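Local structure of Serine/threonine/tyrosine-interacting protein (Homo sapiens, 2R0B) at residues A[36-41]-A[93-98]; A[58-63]-A[76-81]; A[40-45]-A[101-106]; A[13-18]-A[129-134]. The protein is a catalytically inactive phosphatase that acts as a nuclear anchor for the kinases ERK1 and ERK2 and binds the F-box of FBXW7, inhibiting degradation of FBXW7 substrates. All blocks are in the same frame, centred on the assembly; numbering follows the deposited sequence.

Contact 1 (A[36-41]-A[93-98]). With SO4 (sulfate ion), chain B.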
loop_
_atom_site.group_PDB
_atom_site.type_symbol
_atom_site.label_atom_id
_atom_site.label_comp_id
_atom_site.label_asym_id
_atom_site.label_seq_id
_atom_site.Cartn_x
_atom_site.Cartn_y
_atom_site.Cartn_z
ATOM N N HIS A 36 9.820 -4.756 4.955
ATOM C CA HIS A 36 9.520 -4.559 3.538
ATOM C C HIS A 36 8.712 -3.272 3.328
ATOM O O HIS A 36 7.818 -2.982 4.106
ATOM C CB HIS A 36 8.665 -5.724 3.056
ATOM C CG HIS A 36 9.403 -7.015 2.901
ATOM N ND1 HIS A 36 9.775 -7.798 3.976
ATOM C CD2 HIS A 36 9.800 -7.682 1.790
ATOM C CE1 HIS A 36 10.396 -8.876 3.531
ATOM N NE2 HIS A 36 10.421 -8.832 2.208
ATOM N N ILE A 37 8.997 -2.518 2.264
ATOM C CA ILE A 37 8.263 -1.274 2.015
ATOM C C ILE A 37 7.862 -1.173 0.537
ATOM O O ILE A 37 8.700 -1.370 -0.348
ATOM C CB ILE A 37 9.131 -0.045 2.390
ATOM C CG1 ILE A 37 9.545 -0.111 3.873
ATOM C CG2 ILE A 37 8.407 1.270 2.042
ATOM C CD1 ILE A 37 10.489 1.004 4.308
ATOM N N ILE A 38 6.581 -0.971 0.273
ATOM C CA ILE A 38 6.120 -0.646 -1.090
ATOM C C ILE A 38 6.078 0.883 -1.127
ATOM O O ILE A 38 5.309 1.506 -0.404
ATOM C CB ILE A 38 4.750 -1.255 -1.444
ATOM C CG1 ILE A 38 4.789 -2.780 -1.343
ATOM C CG2 ILE A 38 4.348 -0.846 -2.889
ATOM C CD1 ILE A 38 3.462 -3.465 -1.682
ATOM N N CYS A 39 6.925 1.470 -1.967
ATOM C CA CYS A 39 7.081 2.936 -2.050
ATOM C C CYS A 39 6.477 3.397 -3.386
ATOM O O CYS A 39 7.043 3.094 -4.447
ATOM C CB CYS A 39 8.580 3.254 -1.957
ATOM S SG CYS A 39 9.073 4.942 -2.455
ATOM N N ILE A 40 5.312 4.057 -3.345
ATOM C CA ILE A 40 4.555 4.383 -4.551
ATOM C C ILE A 40 4.639 5.890 -4.797
ATOM O O ILE A 40 4.365 6.672 -3.895
ATOM C CB ILE A 40 3.059 4.026 -4.414
ATOM C CG1 ILE A 40 2.859 2.519 -4.212
ATOM C CG2 ILE A 40 2.263 4.547 -5.650
ATOM C CD1 ILE A 40 1.587 2.179 -3.407
ATOM N N ARG A 41 4.983 6.282 -6.017
ATOM C CA ARG A 41 5.116 7.696 -6.370
ATOM C C ARG A 41 5.205 7.847 -7.889
ATOM O O ARG A 41 5.508 6.870 -8.584
ATOM C CB ARG A 41 6.355 8.290 -5.679
ATOM C CG ARG A 41 7.720 8.056 -6.350
ATOM C CD ARG A 41 8.130 6.599 -6.594
ATOM N NE ARG A 41 9.411 6.557 -7.291
ATOM C CZ ARG A 41 9.563 6.609 -8.608
ATOM N NH1 ARG A 41 10.794 6.608 -9.120
ATOM N NH2 ARG A 41 8.504 6.662 -9.418
ATOM N N VAL A 93 5.073 -5.274 6.480
ATOM C CA VAL A 93 5.102 -4.462 5.261
ATOM C C VAL A 93 4.483 -3.084 5.513
ATOM O O VAL A 93 3.370 -2.952 6.055
ATOM C CB VAL A 93 4.339 -5.147 4.114
ATOM C CG1 VAL A 93 4.418 -4.313 2.848
ATOM C CG2 VAL A 93 4.862 -6.582 3.852
ATOM N N LEU A 94 5.213 -2.046 5.119
ATOM C CA LEU A 94 4.632 -0.710 5.082
ATOM C C LEU A 94 4.328 -0.383 3.619
ATOM O O LEU A 94 5.218 -0.483 2.765
ATOM C CB LEU A 94 5.598 0.335 5.662
ATOM C CG LEU A 94 5.263 1.809 5.355
ATOM C CD1 LEU A 94 3.878 2.223 5.900
ATOM C CD2 LEU A 94 6.372 2.722 5.901
ATOM N N VAL A 95 3.078 -0.032 3.320
ATOM C CA VAL A 95 2.724 0.481 1.991
ATOM C C VAL A 95 2.501 1.992 2.117
ATOM O O VAL A 95 1.678 2.434 2.914
ATOM C CB VAL A 95 1.426 -0.137 1.457
ATOM C CG1 VAL A 95 1.144 0.412 0.035
ATOM C CG2 VAL A 95 1.514 -1.657 1.468
ATOM N N HIS A 96 3.242 2.784 1.346
ATOM C CA HIS A 96 3.085 4.222 1.419
ATOM C C HIS A 96 3.023 4.842 0.035
ATOM O O HIS A 96 3.569 4.291 -0.937
ATOM C CB HIS A 96 4.169 4.879 2.316
ATOM C CG HIS A 96 5.500 5.056 1.649
ATOM N ND1 HIS A 96 5.730 6.025 0.689
ATOM C CD2 HIS A 96 6.671 4.387 1.802
ATOM C CE1 HIS A 96 6.986 5.941 0.285
ATOM N NE2 HIS A 96 7.578 4.965 0.947
ATOM N N GLY A 97 2.320 5.973 -0.049
ATOM C CA GLY A 97 2.287 6.757 -1.262
ATOM C C GLY A 97 2.847 8.125 -0.919
ATOM O O GLY A 97 3.872 8.238 -0.236
ATOM N N ASN A 98 2.174 9.173 -1.393
ATOM C CA ASN A 98 2.474 10.528 -0.969
ATOM C C ASN A 98 1.603 10.844 0.250
ATOM O O ASN A 98 2.115 10.961 1.374
ATOM C CB ASN A 98 2.220 11.484 -2.146
ATOM C CG ASN A 98 2.469 12.933 -1.804
ATOM O OD1 ASN A 98 2.460 13.321 -0.635
ATOM N ND2 ASN A 98 2.656 13.766 -2.841
HETATM S S SO4 B . -1.525 8.543 -2.488
HETATM O O1 SO4 B . -2.571 9.212 -1.714
HETATM O O2 SO4 B . -2.058 8.384 -3.835
HETATM O O3 SO4 B . -0.326 9.369 -2.600
HETATM O O4 SO4 B . -1.164 7.253 -1.903
#
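Leu94 N donates to His36 O at 2.9 Å, the first rung of a parallel ladder between 36-41 and 93-96 that continues through Ile38 N to Leu94 O, His96 N to Ile38 O and Ile40 N to His96 O. The strands lie 4.7 Å apart at an angle of 11°. On the face bearing Ile38 and Val95, the two side chains lie side by side, and Ile40 CD1 reaches Val95 CG1 at 3.9 Å. These are central strands of the dual-specificity phosphatase sheet, and 93-96 runs straight into the signature loop, where Gly97 stands in place of the family's catalytic cysteine. The other face carries the ring of His96. Its CG sits between the backbone N and carbonyl carbon (chi1 79°); Cys39 CA covers one ring face toward the rim, Cys39 CB lies 3.5 Å from NE2, and Ile37 CG2 meets the edge 3.6 Å from CD2. In the ring plane, ND1 donates to a lone pair of Gly97 O at 3.0 Å. An alanine at His96 would probably leave Gly97 O without this donor and open a gap beside Ile37 and Cys39. Asn98 N bonds the sulfate at O3, 2.8 Å away.

Contact 2 (A[58-63]-A[76-81])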
loop_
_atom_site.group_PDB
_atom_site.type_symbol
_atom_site.label_atom_id
_atom_site.label_comp_id
_atom_site.label_asym_id
_atom_site.label_seq_id
_atom_site.Cartn_x
_atom_site.Cartn_y
_atom_site.Cartn_z
ATOM N N ARG A 58 13.758 -4.310 2.328
ATOM C CA ARG A 58 13.475 -4.664 0.932
ATOM C C ARG A 58 12.372 -3.759 0.381
ATOM O O ARG A 58 11.305 -3.620 0.994
ATOM C CB ARG A 58 13.072 -6.129 0.799
ATOM C CG ARG A 58 14.147 -7.119 1.234
ATOM C CD ARG A 58 13.788 -8.532 0.826
ATOM N NE ARG A 58 14.841 -9.489 1.180
ATOM C CZ ARG A 58 14.769 -10.797 0.949
ATOM N NH1 ARG A 58 13.699 -11.317 0.350
ATOM N NH2 ARG A 58 15.778 -11.590 1.307
ATOM N N TYR A 59 12.621 -3.144 -0.770
ATOM C CA TYR A 59 11.694 -2.181 -1.337
ATOM C C TYR A 59 11.024 -2.717 -2.589
ATOM O O TYR A 59 11.590 -3.554 -3.299
ATOM C CB TYR A 59 12.438 -0.884 -1.691
ATOM C CG TYR A 59 12.764 -0.012 -0.510
ATOM C CD1 TYR A 59 11.879 0.991 -0.088
ATOM C CD2 TYR A 59 13.956 -0.175 0.192
ATOM C CE1 TYR A 59 12.180 1.810 1.001
ATOM C CE2 TYR A 59 14.260 0.622 1.279
ATOM C CZ TYR A 59 13.373 1.619 1.680
ATOM O OH TYR A 59 13.703 2.438 2.733
ATOM N N LEU A 60 9.807 -2.230 -2.849
ATOM C CA LEU A 60 9.164 -2.363 -4.140
ATOM C C LEU A 60 8.711 -0.970 -4.543
ATOM O O LEU A 60 7.825 -0.394 -3.909
ATOM C CB LEU A 60 7.978 -3.336 -4.070
ATOM C CG LEU A 60 7.198 -3.548 -5.359
ATOM C CD1 LEU A 60 8.128 -4.162 -6.387
ATOM C CD2 LEU A 60 6.006 -4.500 -5.172
ATOM N N VAL A 61 9.348 -0.396 -5.563
ATOM C CA VAL A 61 9.044 0.989 -5.987
ATOM C C VAL A 61 8.145 0.965 -7.216
ATOM O O VAL A 61 8.485 0.349 -8.232
ATOM C CB VAL A 61 10.337 1.799 -6.277
ATOM C CG1 VAL A 61 10.004 3.196 -6.798
ATOM C CG2 VAL A 61 11.218 1.879 -5.051
ATOM N N LEU A 62 7.002 1.646 -7.120
ATOM C CA LEU A 62 5.996 1.626 -8.182
ATOM C C LEU A 62 5.767 3.034 -8.689
ATOM O O LEU A 62 5.292 3.910 -7.955
ATOM C CB LEU A 62 4.656 1.036 -7.697
ATOM C CG LEU A 62 4.635 -0.406 -7.185
ATOM C CD1 LEU A 62 3.249 -0.809 -6.663
ATOM C CD2 LEU A 62 5.127 -1.412 -8.224
ATOM N N ASP A 63 6.124 3.236 -9.947
ATOM C CA ASP A 63 5.914 4.514 -10.623
ATOM C C ASP A 63 4.446 4.586 -11.067
ATOM O O ASP A 63 4.049 4.027 -12.106
ATOM C CB ASP A 63 6.903 4.613 -11.783
ATOM C CG ASP A 63 6.610 5.761 -12.724
ATOM O OD1 ASP A 63 5.947 6.731 -12.304
ATOM O OD2 ASP A 63 7.069 5.709 -13.901
ATOM N N PHE A 76 -1.362 -5.439 -9.262
ATOM C CA PHE A 76 -1.960 -6.169 -8.141
ATOM C C PHE A 76 -1.321 -7.552 -7.871
ATOM O O PHE A 76 -1.049 -7.860 -6.733
ATOM C CB PHE A 76 -3.495 -6.256 -8.254
ATOM C CG PHE A 76 -4.194 -4.914 -8.109
ATOM C CD1 PHE A 76 -3.577 -3.851 -7.457
ATOM C CD2 PHE A 76 -5.481 -4.736 -8.585
ATOM C CE1 PHE A 76 -4.240 -2.601 -7.321
ATOM C CE2 PHE A 76 -6.144 -3.503 -8.456
ATOM C CZ PHE A 76 -5.531 -2.447 -7.815
ATOM N N PRO A 77 -1.073 -8.377 -8.926
ATOM C CA PRO A 77 -0.409 -9.660 -8.657
ATOM C C PRO A 77 0.967 -9.505 -8.014
ATOM O O PRO A 77 1.272 -10.257 -7.084
ATOM C CB PRO A 77 -0.336 -10.326 -10.056
ATOM C CG PRO A 77 -1.529 -9.698 -10.792
ATOM C CD PRO A 77 -1.455 -8.252 -10.349
ATOM N N MET A 78 1.728 -8.499 -8.463
ATOM C CA MET A 78 3.076 -8.193 -7.984
ATOM C C MET A 78 3.045 -7.851 -6.498
ATOM O O MET A 78 3.829 -8.360 -5.697
ATOM C CB MET A 78 3.632 -7.010 -8.809
ATOM C CG MET A 78 5.020 -6.451 -8.422
ATOM S SD MET A 78 5.637 -5.144 -9.545
ATOM C CE MET A 78 5.400 -5.849 -11.181
ATOM N N THR A 79 2.133 -6.951 -6.128
ATOM C CA THR A 79 2.112 -6.488 -4.738
ATOM C C THR A 79 1.572 -7.552 -3.788
ATOM O O THR A 79 2.050 -7.671 -2.660
ATOM C CB THR A 79 1.380 -5.147 -4.571
ATOM O OG1 THR A 79 0.021 -5.297 -4.986
ATOM C CG2 THR A 79 2.085 -4.082 -5.427
ATOM N N LYS A 80 0.615 -8.346 -4.257
ATOM C CA LYS A 80 0.106 -9.484 -3.479
ATOM C C LYS A 80 1.241 -10.482 -3.166
ATOM O O LYS A 80 1.404 -10.912 -2.019
ATOM C CB LYS A 80 -1.040 -10.166 -4.236
ATOM C CG LYS A 80 -1.463 -11.587 -3.761
ATOM C CD LYS A 80 -2.286 -11.606 -2.488
ATOM C CE LYS A 80 -2.810 -13.034 -2.174
ATOM N NZ LYS A 80 -2.887 -13.277 -0.695
ATOM N N GLU A 81 2.031 -10.817 -4.187
ATOM C CA GLU A 81 3.201 -11.698 -4.042
ATOM C C GLU A 81 4.218 -11.112 -3.049
ATOM O O GLU A 81 4.705 -11.818 -2.162
ATOM C CB GLU A 81 3.819 -11.964 -5.432
ATOM C CG GLU A 81 5.192 -12.637 -5.443
ATOM C CD GLU A 81 5.736 -12.818 -6.860
ATOM O OE1 GLU A 81 5.776 -11.830 -7.632
ATOM O OE2 GLU A 81 6.119 -13.964 -7.199
#
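Strand 58-63 and the first turns of helix 76-88 run nearly antiparallel, at 165°, with their axes 10.7 Å apart and Leu60 and Thr79 the nearest pair by CA. Two leucines two residues apart on the strand, Leu60 and Leu62, both point to the helix, and Met78 and Thr79 receive them in a wholly apolar contact. CG of Leu60 is anti to the backbone N (chi1 179°), and the branch beyond it straddles two neighbours: CD2 lies 3.9 Å from Met78 CG and 4.0 Å from Thr79 CG2. Leu60 crosses Thr79 at about a right angle but meets Met78 more obliquely. Leu62 instead divides its methyls. CD1 touches Thr79 CG2 at 3.7 Å, while CD2 lies 4.0 Å from Met78 SD, Leu62 and Met78 running past one another in opposite senses. The methyl of Thr79 thus meets both leucines. The Met78 contacts are those of one of two modelled conformers and so are less certain than the Thr79 ones. Deeper in, Phe107 of helix 103-116 packs on Leu62 and Thr79. Helix packing against an edge strand in this way belongs to a beta-alpha-beta crossover: the chain leaves 58-63, returns along 76-88, and enters the parallel strand 93-96, passing over 36-41.

Contact 3 (A[40-45]-A[101-106]). With SO4 (sulfate ion), chain B.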
loop_
_atom_site.group_PDB
_atom_site.type_symbol
_atom_site.label_atom_id
_atom_site.label_comp_id
_atom_site.label_asym_id
_atom_site.label_seq_id
_atom_site.Cartn_x
_atom_site.Cartn_y
_atom_site.Cartn_z
ATOM N N ILE A 40 5.312 4.057 -3.345
ATOM C CA ILE A 40 4.555 4.383 -4.551
ATOM C C ILE A 40 4.639 5.890 -4.797
ATOM O O ILE A 40 4.365 6.672 -3.895
ATOM C CB ILE A 40 3.059 4.026 -4.414
ATOM C CG1 ILE A 40 2.859 2.519 -4.212
ATOM C CG2 ILE A 40 2.263 4.547 -5.650
ATOM C CD1 ILE A 40 1.587 2.179 -3.407
ATOM N N ARG A 41 4.983 6.282 -6.017
ATOM C CA ARG A 41 5.116 7.696 -6.370
ATOM C C ARG A 41 5.205 7.847 -7.889
ATOM O O ARG A 41 5.508 6.870 -8.584
ATOM C CB ARG A 41 6.355 8.290 -5.679
ATOM C CG ARG A 41 7.720 8.056 -6.350
ATOM C CD ARG A 41 8.130 6.599 -6.594
ATOM N NE ARG A 41 9.411 6.557 -7.291
ATOM C CZ ARG A 41 9.563 6.609 -8.608
ATOM N NH1 ARG A 41 10.794 6.608 -9.120
ATOM N NH2 ARG A 41 8.504 6.662 -9.418
ATOM N N GLN A 42 4.910 9.050 -8.397
ATOM C CA GLN A 42 5.190 9.409 -9.793
ATOM C C GLN A 42 6.657 9.730 -9.893
ATOM O O GLN A 42 7.271 10.137 -8.919
ATOM C CB GLN A 42 4.477 10.711 -10.192
ATOM C CG GLN A 42 2.987 10.755 -10.131
ATOM C CD GLN A 42 2.470 12.077 -10.699
ATOM O OE1 GLN A 42 2.106 12.986 -9.956
ATOM N NE2 GLN A 42 2.477 12.193 -12.024
ATOM N N ASN A 43 7.221 9.639 -11.091
ATOM C CA ASN A 43 8.619 9.983 -11.246
ATOM C C ASN A 43 8.909 11.427 -10.805
ATOM O O ASN A 43 9.951 11.693 -10.202
ATOM C CB ASN A 43 9.091 9.721 -12.674
ATOM C CG ASN A 43 9.109 8.244 -13.013
ATOM O OD1 ASN A 43 9.413 7.394 -12.163
ATOM N ND2 ASN A 43 8.770 7.923 -14.272
ATOM N N ILE A 44 7.956 12.333 -11.052
ATOM C CA ILE A 44 8.110 13.738 -10.652
ATOM C C ILE A 44 8.117 13.951 -9.133
ATOM O O ILE A 44 8.624 14.975 -8.675
ATOM C CB ILE A 44 7.060 14.718 -11.278
ATOM C CG1 ILE A 44 5.631 14.313 -10.920
ATOM C CG2 ILE A 44 7.256 14.829 -12.796
ATOM C CD1 ILE A 44 4.595 15.365 -11.272
ATOM N N GLU A 45 7.565 12.987 -8.382
ATOM C CA GLU A 45 7.627 12.963 -6.913
ATOM C C GLU A 45 8.886 12.316 -6.336
ATOM O O GLU A 45 9.062 12.292 -5.118
ATOM C CB GLU A 45 6.398 12.242 -6.326
ATOM C CG GLU A 45 5.058 12.965 -6.522
ATOM C CD GLU A 45 3.849 12.090 -6.153
ATOM O OE1 GLU A 45 3.855 10.918 -6.539
ATOM O OE2 GLU A 45 2.864 12.593 -5.536
ATOM N N ILE A 101 -3.669 8.157 0.667
ATOM C CA ILE A 101 -5.111 8.339 0.495
ATOM C C ILE A 101 -5.687 7.518 -0.650
ATOM O O ILE A 101 -6.742 6.900 -0.507
ATOM C CB ILE A 101 -5.474 9.815 0.325
ATOM C CG1 ILE A 101 -5.197 10.549 1.642
ATOM C CG2 ILE A 101 -6.933 9.994 -0.141
ATOM C CD1 ILE A 101 -5.503 12.031 1.622
ATOM N N SER A 102 -5.019 7.568 -1.798
ATOM C CA SER A 102 -5.602 7.037 -3.023
ATOM C C SER A 102 -4.853 5.856 -3.620
ATOM O O SER A 102 -5.392 4.760 -3.625
ATOM C CB SER A 102 -5.765 8.128 -4.070
ATOM O OG SER A 102 -6.355 7.557 -5.231
ATOM N N ARG A 103 -3.652 6.070 -4.149
ATOM C CA ARG A 103 -2.836 4.959 -4.687
ATOM C C ARG A 103 -2.488 3.879 -3.636
ATOM O O ARG A 103 -2.754 2.662 -3.804
ATOM C CB ARG A 103 -1.533 5.513 -5.295
ATOM C CG ARG A 103 -1.749 6.496 -6.492
ATOM C CD ARG A 103 -0.500 7.276 -6.888
ATOM N NE ARG A 103 -0.169 8.291 -5.881
ATOM C CZ ARG A 103 0.849 9.143 -5.970
ATOM N NH1 ARG A 103 1.638 9.162 -7.053
ATOM N NH2 ARG A 103 1.050 10.020 -4.995
ATOM N N SER A 104 -1.868 4.323 -2.551
ATOM C CA SER A 104 -1.447 3.418 -1.498
ATOM C C SER A 104 -2.642 2.661 -0.895
ATOM O O SER A 104 -2.581 1.417 -0.732
ATOM C CB SER A 104 -0.668 4.184 -0.440
ATOM O OG SER A 104 -1.415 5.293 -0.014
ATOM N N ALA A 105 -3.730 3.389 -0.639
ATOM C CA ALA A 105 -4.934 2.762 -0.100
ATOM C C ALA A 105 -5.463 1.713 -1.060
ATOM O O ALA A 105 -5.855 0.632 -0.629
ATOM C CB ALA A 105 -6.019 3.791 0.190
ATOM N N ALA A 106 -5.478 2.014 -2.365
ATOM C CA ALA A 106 -5.997 1.031 -3.322
ATOM C C ALA A 106 -5.202 -0.288 -3.288
ATOM O O ALA A 106 -5.779 -1.380 -3.348
ATOM C CB ALA A 106 -6.038 1.606 -4.745
HETATM S S SO4 B . -1.525 8.543 -2.488
HETATM O O1 SO4 B . -2.571 9.212 -1.714
HETATM O O2 SO4 B . -2.058 8.384 -3.835
HETATM O O3 SO4 B . -0.326 9.369 -2.600
HETATM O O4 SO4 B . -1.164 7.253 -1.903
#
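The phosphate-binding signature loop of the phosphatase fold (the P-loop), here holding a sulfate, probably from the crystallisation liquor, is met just past strand 36-41 by Glu45 of the 3-10 turn 43-45, which pairs with Arg103. The two side chains reach each other tip to tip in a salt bridge, their planes 35° apart. NH1 of Arg103 meets Glu45 OE1 at 2.9 Å on the syn side, and NH2 bonds the syn lone pair of OE2 at 3.2 Å. Gln42 N takes the anti lone pair of OE1 at 2.8 Å; OE2 also accepts from Asn98 ND2, and Arg103 NH1 donates to Ile64 O. A bend at chi3 (-72°) swings NE inward to sulfate O2, 2.8 Å away, and NH2 reaches O3 at the same distance. The backbone N atoms of Ile101, Ser102, Arg103 and Ser104, together with those of Asn98 and Ala99, close round the ion, joined by Ser104 OG, 2.7 Å from O4. Ile40 packs against the stem of this arginine, CG2 3.9 Å from Arg103 CB, with CD1 near Ser104 CA. Held at one edge by carboxylate and at another by sulfate, the guanidinium has its rotation fixed; this suggests that the pocket remains shaped for a phosphate-like anion although the protein does not catalyse.

Contact 4 (A[13-18]-A[129-134])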
loop_
_atom_site.group_PDB
_atom_site.type_symbol
_atom_site.label_atom_id
_atom_site.label_comp_id
_atom_site.label_asym_id
_atom_site.label_seq_id
_atom_site.Cartn_x
_atom_site.Cartn_y
_atom_site.Cartn_z
ATOM N N LEU A 13 0.569 -5.455 8.308
ATOM C CA LEU A 13 0.459 -4.623 7.086
ATOM C C LEU A 13 0.056 -3.224 7.490
ATOM O O LEU A 13 -1.013 -3.031 8.057
ATOM C CB LEU A 13 -0.556 -5.212 6.102
ATOM C CG LEU A 13 -0.844 -4.439 4.816
ATOM C CD1 LEU A 13 0.401 -4.385 3.944
ATOM C CD2 LEU A 13 -2.025 -5.035 4.039
ATOM N N PHE A 14 0.924 -2.258 7.201
ATOM C CA PHE A 14 0.753 -0.881 7.604
ATOM C C PHE A 14 0.562 -0.007 6.371
ATOM O O PHE A 14 1.079 -0.325 5.291
ATOM C CB PHE A 14 2.001 -0.376 8.353
ATOM C CG PHE A 14 2.286 -1.094 9.649
ATOM C CD1 PHE A 14 2.077 -0.444 10.865
ATOM C CD2 PHE A 14 2.797 -2.390 9.658
ATOM C CE1 PHE A 14 2.366 -1.078 12.074
ATOM C CE2 PHE A 14 3.088 -3.042 10.882
ATOM C CZ PHE A 14 2.848 -2.380 12.082
ATOM N N LEU A 15 -0.158 1.099 6.549
ATOM C CA LEU A 15 -0.464 2.028 5.455
ATOM C C LEU A 15 -0.171 3.436 5.919
ATOM O O LEU A 15 -0.608 3.840 6.997
ATOM C CB LEU A 15 -1.944 1.909 5.062
ATOM C CG LEU A 15 -2.535 2.936 4.072
ATOM C CD1 LEU A 15 -1.891 2.901 2.690
ATOM C CD2 LEU A 15 -4.062 2.807 3.963
ATOM N N GLY A 16 0.548 4.209 5.104
ATOM C CA GLY A 16 0.987 5.530 5.566
ATOM C C GLY A 16 1.246 6.484 4.414
ATOM O O GLY A 16 1.220 6.072 3.268
ATOM N N PRO A 17 1.495 7.766 4.730
ATOM C CA PRO A 17 1.954 8.770 3.786
ATOM C C PRO A 17 3.475 8.604 3.606
ATOM O O PRO A 17 4.111 7.804 4.299
ATOM C CB PRO A 17 1.644 10.089 4.510
ATOM C CG PRO A 17 1.896 9.735 5.979
ATOM C CD PRO A 17 1.398 8.305 6.107
ATOM N N TYR A 18 4.086 9.384 2.730
ATOM C CA TYR A 18 5.510 9.227 2.546
ATOM C C TYR A 18 6.312 9.531 3.835
ATOM O O TYR A 18 7.414 8.987 4.045
ATOM C CB TYR A 18 5.989 10.072 1.359
ATOM C CG TYR A 18 6.203 11.519 1.742
ATOM C CD1 TYR A 18 5.180 12.451 1.606
ATOM C CD2 TYR A 18 7.419 11.934 2.281
ATOM C CE1 TYR A 18 5.364 13.800 1.973
ATOM C CE2 TYR A 18 7.606 13.266 2.659
ATOM C CZ TYR A 18 6.590 14.178 2.514
ATOM O OH TYR A 18 6.807 15.480 2.900
ATOM N N GLU A 129 -11.989 2.699 8.621
ATOM C CA GLU A 129 -12.134 2.726 10.077
ATOM C C GLU A 129 -10.765 2.896 10.761
ATOM O O GLU A 129 -10.673 3.500 11.848
ATOM C CB GLU A 129 -12.874 1.476 10.582
ATOM C CG GLU A 129 -14.341 1.426 10.132
ATOM C CD GLU A 129 -15.335 2.056 11.106
ATOM O OE1 GLU A 129 -14.974 3.025 11.831
ATOM O OE2 GLU A 129 -16.497 1.573 11.130
ATOM N N ARG A 130 -9.712 2.407 10.106
ATOM C CA ARG A 130 -8.343 2.484 10.640
ATOM C C ARG A 130 -7.591 3.738 10.185
ATOM O O ARG A 130 -6.809 4.308 10.948
ATOM C CB ARG A 130 -7.539 1.264 10.209
ATOM C CG ARG A 130 -7.704 0.034 11.088
ATOM C CD ARG A 130 -8.418 -1.072 10.350
ATOM N NE ARG A 130 -8.929 -2.081 11.276
ATOM C CZ ARG A 130 -10.212 -2.424 11.398
ATOM N NH1 ARG A 130 -10.546 -3.359 12.270
ATOM N NH2 ARG A 130 -11.158 -1.861 10.649
ATOM N N ARG A 131 -7.794 4.130 8.927
ATOM C CA ARG A 131 -7.192 5.350 8.386
ATOM C C ARG A 131 -8.291 6.200 7.752
ATOM O O ARG A 131 -8.716 5.997 6.602
ATOM C CB ARG A 131 -6.068 5.037 7.388
ATOM C CG ARG A 131 -5.325 6.301 6.907
ATOM C CD ARG A 131 -4.146 5.918 6.012
ATOM N NE ARG A 131 -3.486 7.093 5.438
ATOM C CZ ARG A 131 -2.695 7.936 6.105
ATOM N NH1 ARG A 131 -2.465 7.768 7.412
ATOM N NH2 ARG A 131 -2.179 8.981 5.475
ATOM N N PHE A 132 -8.750 7.173 8.530
ATOM C CA PHE A 132 -9.965 7.908 8.229
ATOM C C PHE A 132 -9.982 8.622 6.880
ATOM O O PHE A 132 -11.045 8.872 6.325
ATOM C CB PHE A 132 -10.277 8.889 9.369
ATOM C CG PHE A 132 -9.401 10.117 9.383
ATOM C CD1 PHE A 132 -9.677 11.195 8.537
ATOM C CD2 PHE A 132 -8.342 10.213 10.278
ATOM C CE1 PHE A 132 -8.882 12.350 8.552
ATOM C CE2 PHE A 132 -7.547 11.359 10.311
ATOM C CZ PHE A 132 -7.814 12.427 9.441
ATOM N N CYS A 133 -8.798 8.939 6.361
ATOM C CA CYS A 133 -8.695 9.845 5.242
ATOM C C CYS A 133 -8.665 9.145 3.876
ATOM O O CYS A 133 -8.591 9.838 2.843
ATOM C CB CYS A 133 -7.457 10.738 5.420
ATOM S SG CYS A 133 -5.921 9.832 5.393
ATOM N N ILE A 134 -8.765 7.804 3.843
ATOM C CA ILE A 134 -8.618 7.104 2.545
ATOM C C ILE A 134 -9.735 7.372 1.540
ATOM O O ILE A 134 -10.921 7.535 1.903
ATOM C CB ILE A 134 -8.338 5.556 2.666
ATOM C CG1 ILE A 134 -9.574 4.799 3.150
ATOM C CG2 ILE A 134 -7.138 5.296 3.532
ATOM C CD1 ILE A 134 -9.663 3.330 2.647
#
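Arg131 lays its aliphatic stem across Leu15 at about a right angle, CD resting 3.7 Å from Leu15 CD2. The same methyl lies 4.0 Å from Ile134 CG2, so Leu15 is met from both ends of the type I turn 131-134. CG of Arg131 is anti to the backbone N (chi1 -174°), and the chain stays extended to NE, carrying the guanidinium past the end of strand 13-16. There one face covers the Gly16-Pro17 peptide, and Arg131 NH2 comes within 3.7 Å of Pro17 CD. Over the opposite face sits Cys133 SG, 3.5 Å above the plane and offset toward the rim. Partners outside the two segments hold the head: NE donates to Gly100 O, NH2 to Ala99 O and Arg3 O, and NH1 to Gln7 OE1. Val127 of helix 120-130 packs on both Leu15 and Ile134, with helix 103-116 behind them. An alanine at Arg131 would probably leave the Ala99 and Gly100 carbonyls without these donors, uncover Pro17 and allow the signature loop more freedom. With both faces covered and all three nitrogens hydrogen-bonded, the buried guanidinium is well satisfied; its bonds to Gln7, Ala99 and Gly100 link the N-terminal strand region to the signature-loop backbone, consistent with helping to hold that loop.

How the contacts relate
Contacts 1, 2 and 4 spread across one sheet: strands 36-41 and 93-96 of contact 1 lie between 58-63 of contact 2 and 13-16 of contact 4. Cys39 N bonds Leu60 O at 2.8 Å on one flank, and Phe14 N bonds Val93 O at 2.8 Å on the other. Contacts 2 and 4 lie on opposite sides of the chain's centre, about 17 Å apart between centres. Contact 3 shares Ile40 and Arg41 with contact 1, centres about 8 Å apart, and the sulfate touches both; Asn98 ND2 to Glu45 OE2, 2.9 Å, links them. Contact 4 packs against the start of helix 103-116, Ser104 CB lying 3.6 Å from Leu15 CD1, whereas contact 2 joins helix to sheet at its edge.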